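Local coordinates for protein phosphodiesterase (Pseudomonas aeruginosa, PDB 4G75) that kills competing bacteria as a colicin M-like bacteriocin, a magnesium-binding phosphodiesterase that probably cleaves the lipid-linked precursor of peptidoglycan, at residues F148-T153 with T273-G278; D91-D96 with W129-I134. All coordinates share one frame; numbering follows the deposited sequence.

Overall arrangement
The two contacts abut at helix 143-153. In interaction 1 its residues 148-153 pack on the segment that includes strand 275-278, a member of the mixed sheet, and the two residues before it. In interaction 2 helix 81-102 meets the loop that runs toward the start of helix 143-153. The centres of the contacts lie about 12 Å apart, and they touch directly: Ala149 CB is 3.3 Å from Pro93 CG, and Thr153 CG2 is 3.6 Å from Trp129 CE3. The magnesium site of Val211, Glu213 and Asp241 is nearer to interaction 1, where the side chain of Tyr275 stands about 11 Å from the ion; interaction 2 lies away from it.

Interaction 1. Residues F148-T153 with T273-G278; sequences FAHYLT and TPYPIG
His150 and Tyr275 meet as a T-shaped aromatic pair. The imidazole sends CD2 over the centre of the phenol face, 3.2 Å above the plane; His150 CD2 is nearly equidistant from the six ring carbons, 3.4 Å from Tyr275 CD1. The ring planes stand at 71°, and Tyr275 CG lies in the plane of the imidazole at its edge. Beside this pair, Tyr275 CE2 approaches Tyr151 N at 3.5 Å, and Tyr151 CB lies in the plane of the Tyr275 ring at its edge.

In Tyr151, chi1 (177°) turns CG away from the backbone N, and ring atom CD1 then lies 3.3 Å from Thr273 O and CE1 3.7 Å from Pro274 N, while Pro274 CA lies in the ring plane at the edge. The backbones are joined by Thr273 N donating to Tyr151 O at 3.0 Å, a fairly straight bond of 159° at the hydrogen. A water sits within hydrogen-bonding distance of both His150 O (2.9 Å) and Thr273 O (2.8 Å).

In the second shell, the His150 ring is held through NE2 by Lys157 O, and Tyr275 OH by Ala147 O. Tyr243 meets the Tyr275 ring at a shallow angle and pairs with it through the backbone.

Histidine and tyrosine suit this buried site because each combines a flat surface with a polar tip that finds a carbonyl. The polarised C-H at CD2 would be drawn to the electron-rich phenol face, so the stack probably has an electrostatic component as well as close packing, joining helix 143-153 to the sheet.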
loop_
_atom_site.group_PDB
_atom_site.type_symbol
_atom_site.label_atom_id
_atom_site.label_comp_id
_atom_site.label_asym_id
_atom_site.label_seq_id
_atom_site.Cartn_x
_atom_site.Cartn_y
_atom_site.Cartn_z
ATOM N N PHE A 148 3.339 5.301 -0.958
ATOM C CA PHE A 148 4.429 6.032 -1.596
ATOM C C PHE A 148 4.014 7.480 -1.855
ATOM O O PHE A 148 4.778 8.417 -1.627
ATOM C CB PHE A 148 4.823 5.341 -2.903
ATOM C CG PHE A 148 5.918 6.031 -3.642
ATOM C CD1 PHE A 148 7.169 6.161 -3.074
ATOM C CD2 PHE A 148 5.700 6.552 -4.909
ATOM C CE1 PHE A 148 8.191 6.810 -3.753
ATOM C CE2 PHE A 148 6.717 7.195 -5.603
ATOM C CZ PHE A 148 7.963 7.328 -5.016
ATOM N N ALA A 149 2.793 7.663 -2.335
ATOM C CA ALA A 149 2.301 9.005 -2.590
ATOM C C ALA A 149 2.296 9.826 -1.303
ATOM O O ALA A 149 2.647 11.005 -1.310
ATOM C CB ALA A 149 0.919 8.951 -3.219
ATOM N N HIS A 150 1.921 9.199 -0.191
ATOM C CA HIS A 150 1.896 9.913 1.080
ATOM C C HIS A 150 3.300 10.277 1.572
ATOM O O HIS A 150 3.497 11.277 2.272
ATOM C CB HIS A 150 1.146 9.120 2.153
ATOM C CG HIS A 150 0.857 9.924 3.380
ATOM N ND1 HIS A 150 -0.247 10.741 3.487
ATOM C CD2 HIS A 150 1.553 10.076 4.530
ATOM C CE1 HIS A 150 -0.235 11.341 4.665
ATOM N NE2 HIS A 150 0.852 10.957 5.315
ATOM N N TYR A 151 4.274 9.454 1.214
ATOM C CA TYR A 151 5.675 9.743 1.493
ATOM C C TYR A 151 6.086 11.036 0.776
ATOM O O TYR A 151 6.750 11.911 1.350
ATOM C CB TYR A 151 6.509 8.550 1.021
ATOM C CG TYR A 151 8.005 8.678 1.150
ATOM C CD1 TYR A 151 8.604 8.921 2.386
ATOM C CD2 TYR A 151 8.827 8.499 0.046
ATOM C CE1 TYR A 151 9.984 9.019 2.500
ATOM C CE2 TYR A 151 10.207 8.590 0.153
ATOM C CZ TYR A 151 10.776 8.850 1.377
ATOM O OH TYR A 151 12.147 8.936 1.481
ATOM N N LEU A 152 5.654 11.169 -0.475
ATOM C CA LEU A 152 6.021 12.324 -1.293
ATOM C C LEU A 152 5.310 13.619 -0.909
ATOM O O LEU A 152 5.887 14.702 -1.024
ATOM C CB LEU A 152 5.755 12.043 -2.780
ATOM C CG LEU A 152 6.440 10.823 -3.395
ATOM C CD1 LEU A 152 6.295 10.848 -4.916
ATOM C CD2 LEU A 152 7.900 10.748 -3.001
ATOM N N THR A 153 4.064 13.513 -0.451
ATOM C CA THR A 153 3.213 14.692 -0.325
ATOM C C THR A 153 2.434 14.826 0.985
ATOM O O THR A 153 1.780 15.846 1.212
ATOM C CB THR A 153 2.185 14.754 -1.487
ATOM O OG1 THR A 153 1.352 13.586 -1.445
ATOM C CG2 THR A 153 2.896 14.822 -2.833
ATOM N N THR A 273 9.005 13.088 3.012
ATOM C CA THR A 273 9.507 12.797 4.355
ATOM C C THR A 273 8.850 11.536 4.916
ATOM O O THR A 273 7.692 11.247 4.608
ATOM C CB THR A 273 9.286 13.994 5.303
ATOM O OG1 THR A 273 10.134 13.871 6.454
ATOM C CG2 THR A 273 7.828 14.092 5.733
ATOM N N PRO A 274 9.594 10.770 5.721
ATOM C CA PRO A 274 8.997 9.576 6.327
ATOM C C PRO A 274 7.785 9.936 7.179
ATOM O O PRO A 274 7.644 11.074 7.643
ATOM C CB PRO A 274 10.125 9.037 7.213
ATOM C CG PRO A 274 11.378 9.550 6.576
ATOM C CD PRO A 274 11.014 10.923 6.090
ATOM N N TYR A 275 6.906 8.966 7.388
ATOM C CA TYR A 275 5.760 9.186 8.261
ATOM C C TYR A 275 5.409 7.878 8.952
ATOM O O TYR A 275 5.715 6.811 8.432
ATOM C CB TYR A 275 4.565 9.689 7.461
ATOM C CG TYR A 275 4.084 8.709 6.421
ATOM C CD1 TYR A 275 3.024 7.845 6.687
ATOM C CD2 TYR A 275 4.694 8.640 5.178
ATOM C CE1 TYR A 275 2.579 6.942 5.730
ATOM C CE2 TYR A 275 4.252 7.742 4.211
ATOM C CZ TYR A 275 3.194 6.902 4.495
ATOM O OH TYR A 275 2.770 6.015 3.544
ATOM N N PRO A 276 4.770 7.963 10.130
ATOM C CA PRO A 276 4.373 6.774 10.889
ATOM C C PRO A 276 3.147 6.102 10.295
ATOM O O PRO A 276 2.195 6.783 9.897
ATOM C CB PRO A 276 3.990 7.331 12.267
ATOM C CG PRO A 276 4.075 8.806 12.179
ATOM C CD PRO A 276 4.346 9.214 10.776
ATOM N N ILE A 277 3.171 4.775 10.230
ATOM C CA ILE A 277 1.968 4.031 9.900
ATOM C C ILE A 277 1.504 3.324 11.168
ATOM O O ILE A 277 2.159 2.406 11.661
ATOM C CB ILE A 277 2.193 3.035 8.742
ATOM C CG1 ILE A 277 2.448 3.804 7.439
ATOM C CG2 ILE A 277 0.979 2.118 8.571
ATOM C CD1 ILE A 277 2.808 2.918 6.250
ATOM N N GLY A 278 0.385 3.781 11.709
ATOM C CA GLY A 278 -0.235 3.081 12.811
ATOM C C GLY A 278 -0.874 1.816 12.274
ATOM O O GLY A 278 -1.372 1.787 11.144
HETATM O O HOH W 1 5.038 12.160 4.612
#

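Interaction 2. Residues D91-D96 with W129-I134; sequences DLPQAD and WDRPKI
Arg131 reaches from the loop to helix 81-102, its side chain crossing that of Pro93 at about a right angle. Its CB points toward the helix; CG is anti to the carbonyl carbon, and the aliphatic chain bends at chi3 (-74°), which places NE. At the tip, NH2 lies 4.0 Å from Pro93 CG and NH1 lies 3.9 Å from Gln94 CB, so the guanidinium rests against aliphatic carbon. NH1 is hydrogen-bonded to Phe90 O and to a water, 2.8 Å away at the edge of the group and in its plane. The same water donates to Gln94 OE1 at 2.6 Å, linking the two side chains. The Phe90 ring adds a cation-pi contact: arginine's long aliphatic arm carries its charge to these partners.

Ile134 puts an apolar methyl, CD1, over one guanidinium face, 3.9 Å above the plane and toward its rim; CD1 also meets Gln94 OE1 at 3.6 Å. Gln94 NE2 turns to Asn98 OD1. Proline fits the helix kink, its N having no hydrogen for the turn before.

Arg131 and Ile134 begin and end a type I beta turn, closed by Ile134 N bonding to Arg131 O, which presents both side chains to one helix.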
loop_
_atom_site.group_PDB
_atom_site.type_symbol
_atom_site.label_atom_id
_atom_site.label_comp_id
_atom_site.label_asym_id
_atom_site.label_seq_id
_atom_site.Cartn_x
_atom_site.Cartn_y
_atom_site.Cartn_z
ATOM N N ASP A 91 -3.822 11.026 -7.635
ATOM C CA ASP A 91 -4.992 10.171 -7.821
ATOM C C ASP A 91 -4.934 8.860 -7.052
ATOM O O ASP A 91 -5.946 8.408 -6.505
ATOM C CB ASP A 91 -5.201 9.856 -9.303
ATOM C CG ASP A 91 -5.744 11.038 -10.081
ATOM O OD1 ASP A 91 -6.276 11.974 -9.447
ATOM O OD2 ASP A 91 -5.641 11.020 -11.325
ATOM N N LEU A 92 -3.758 8.242 -7.028
ATOM C CA LEU A 92 -3.610 6.929 -6.412
ATOM C C LEU A 92 -4.067 6.844 -4.941
ATOM O O LEU A 92 -4.774 5.907 -4.569
ATOM C CB LEU A 92 -2.189 6.386 -6.612
ATOM C CG LEU A 92 -1.923 5.862 -8.033
ATOM C CD1 LEU A 92 -0.429 5.811 -8.330
ATOM C CD2 LEU A 92 -2.581 4.493 -8.259
ATOM N N PRO A 93 -3.684 7.816 -4.097
ATOM C CA PRO A 93 -4.163 7.702 -2.711
ATOM C C PRO A 93 -5.672 7.870 -2.600
ATOM O O PRO A 93 -6.283 7.305 -1.689
ATOM C CB PRO A 93 -3.477 8.874 -1.992
ATOM C CG PRO A 93 -2.367 9.284 -2.863
ATOM C CD PRO A 93 -2.731 8.921 -4.270
ATOM N N GLN A 94 -6.265 8.643 -3.502
ATOM C CA GLN A 94 -7.708 8.837 -3.481
ATOM C C GLN A 94 -8.430 7.562 -3.906
ATOM O O GLN A 94 -9.452 7.202 -3.329
ATOM C CB GLN A 94 -8.120 10.018 -4.366
ATOM C CG GLN A 94 -9.620 10.310 -4.339
ATOM C CD GLN A 94 -10.067 10.894 -3.011
ATOM O OE1 GLN A 94 -9.594 11.947 -2.592
ATOM N NE2 GLN A 94 -10.979 10.199 -2.333
ATOM N N ALA A 95 -7.882 6.867 -4.900
ATOM C CA ALA A 95 -8.437 5.587 -5.330
ATOM C C ALA A 95 -8.402 4.577 -4.181
ATOM O O ALA A 95 -9.366 3.851 -3.933
ATOM C CB ALA A 95 -7.662 5.045 -6.531
ATOM N N ASP A 96 -7.280 4.529 -3.477
ATOM C CA ASP A 96 -7.173 3.611 -2.358
ATOM C C ASP A 96 -8.217 3.936 -1.299
ATOM O O ASP A 96 -8.878 3.034 -0.753
ATOM C CB ASP A 96 -5.779 3.643 -1.736
ATOM C CG ASP A 96 -5.579 2.515 -0.743
ATOM O OD1 ASP A 96 -5.412 1.365 -1.200
ATOM O OD2 ASP A 96 -5.614 2.778 0.478
ATOM N N TRP A 129 -2.621 19.376 -2.364
ATOM C CA TRP A 129 -2.237 18.140 -1.682
ATOM C C TRP A 129 -2.897 17.927 -0.320
ATOM O O TRP A 129 -2.922 16.809 0.191
ATOM C CB TRP A 129 -0.715 18.075 -1.529
ATOM C CG TRP A 129 0.019 18.076 -2.845
ATOM C CD1 TRP A 129 0.756 19.101 -3.377
ATOM C CD2 TRP A 129 0.078 17.007 -3.797
ATOM N NE1 TRP A 129 1.273 18.729 -4.599
ATOM C CE2 TRP A 129 0.867 17.453 -4.882
ATOM C CE3 TRP A 129 -0.462 15.719 -3.842
ATOM C CZ2 TRP A 129 1.137 16.649 -5.986
ATOM C CZ3 TRP A 129 -0.193 14.923 -4.946
ATOM C CH2 TRP A 129 0.597 15.393 -6.001
ATOM N N ASP A 130 -3.420 18.995 0.272
ATOM C CA ASP A 130 -3.996 18.912 1.612
ATOM C C ASP A 130 -5.316 18.142 1.618
ATOM O O ASP A 130 -6.353 18.662 1.207
ATOM C CB ASP A 130 -4.194 20.313 2.196
ATOM C CG ASP A 130 -4.642 20.283 3.646
ATOM O OD1 ASP A 130 -4.263 19.335 4.369
ATOM O OD2 ASP A 130 -5.368 21.210 4.065
ATOM N N ARG A 131 -5.270 16.899 2.092
ATOM C CA ARG A 131 -6.451 16.046 2.111
ATOM C C ARG A 131 -6.472 15.220 3.403
ATOM O O ARG A 131 -6.234 14.014 3.383
ATOM C CB ARG A 131 -6.460 15.135 0.874
ATOM C CG ARG A 131 -6.504 15.899 -0.454
ATOM C CD ARG A 131 -6.466 14.974 -1.674
ATOM N NE ARG A 131 -5.140 14.400 -1.902
ATOM C CZ ARG A 131 -4.862 13.525 -2.865
ATOM N NH1 ARG A 131 -5.817 13.125 -3.701
ATOM N NH2 ARG A 131 -3.632 13.047 -2.997
ATOM N N PRO A 132 -6.771 15.877 4.535
ATOM C CA PRO A 132 -6.626 15.256 5.857
ATOM C C PRO A 132 -7.578 14.082 6.073
ATOM O O PRO A 132 -7.302 13.240 6.922
ATOM C CB PRO A 132 -6.983 16.393 6.826
ATOM C CG PRO A 132 -7.031 17.641 5.997
ATOM C CD PRO A 132 -7.374 17.214 4.616
ATOM N N LYS A 133 -8.677 14.034 5.325
ATOM C CA LYS A 133 -9.639 12.943 5.455
ATOM C C LYS A 133 -9.051 11.599 5.028
ATOM O O LYS A 133 -9.475 10.545 5.503
ATOM C CB LYS A 133 -10.902 13.234 4.644
ATOM C CG LYS A 133 -11.872 14.190 5.320
ATOM C CD LYS A 133 -13.247 14.121 4.669
ATOM C CE LYS A 133 -14.325 14.688 5.586
ATOM N NZ LYS A 133 -15.695 14.258 5.182
ATOM N N ILE A 134 -8.087 11.627 4.118
ATOM C CA ILE A 134 -7.445 10.386 3.693
ATOM C C ILE A 134 -6.435 9.949 4.756
ATOM O O ILE A 134 -5.293 10.412 4.762
ATOM C CB ILE A 134 -6.754 10.552 2.329
ATOM C CG1 ILE A 134 -7.763 11.048 1.286
ATOM C CG2 ILE A 134 -6.131 9.242 1.879
ATOM C CD1 ILE A 134 -7.136 11.338 -0.075
HETATM O O HOH W 2 -8.479 13.738 -4.101
#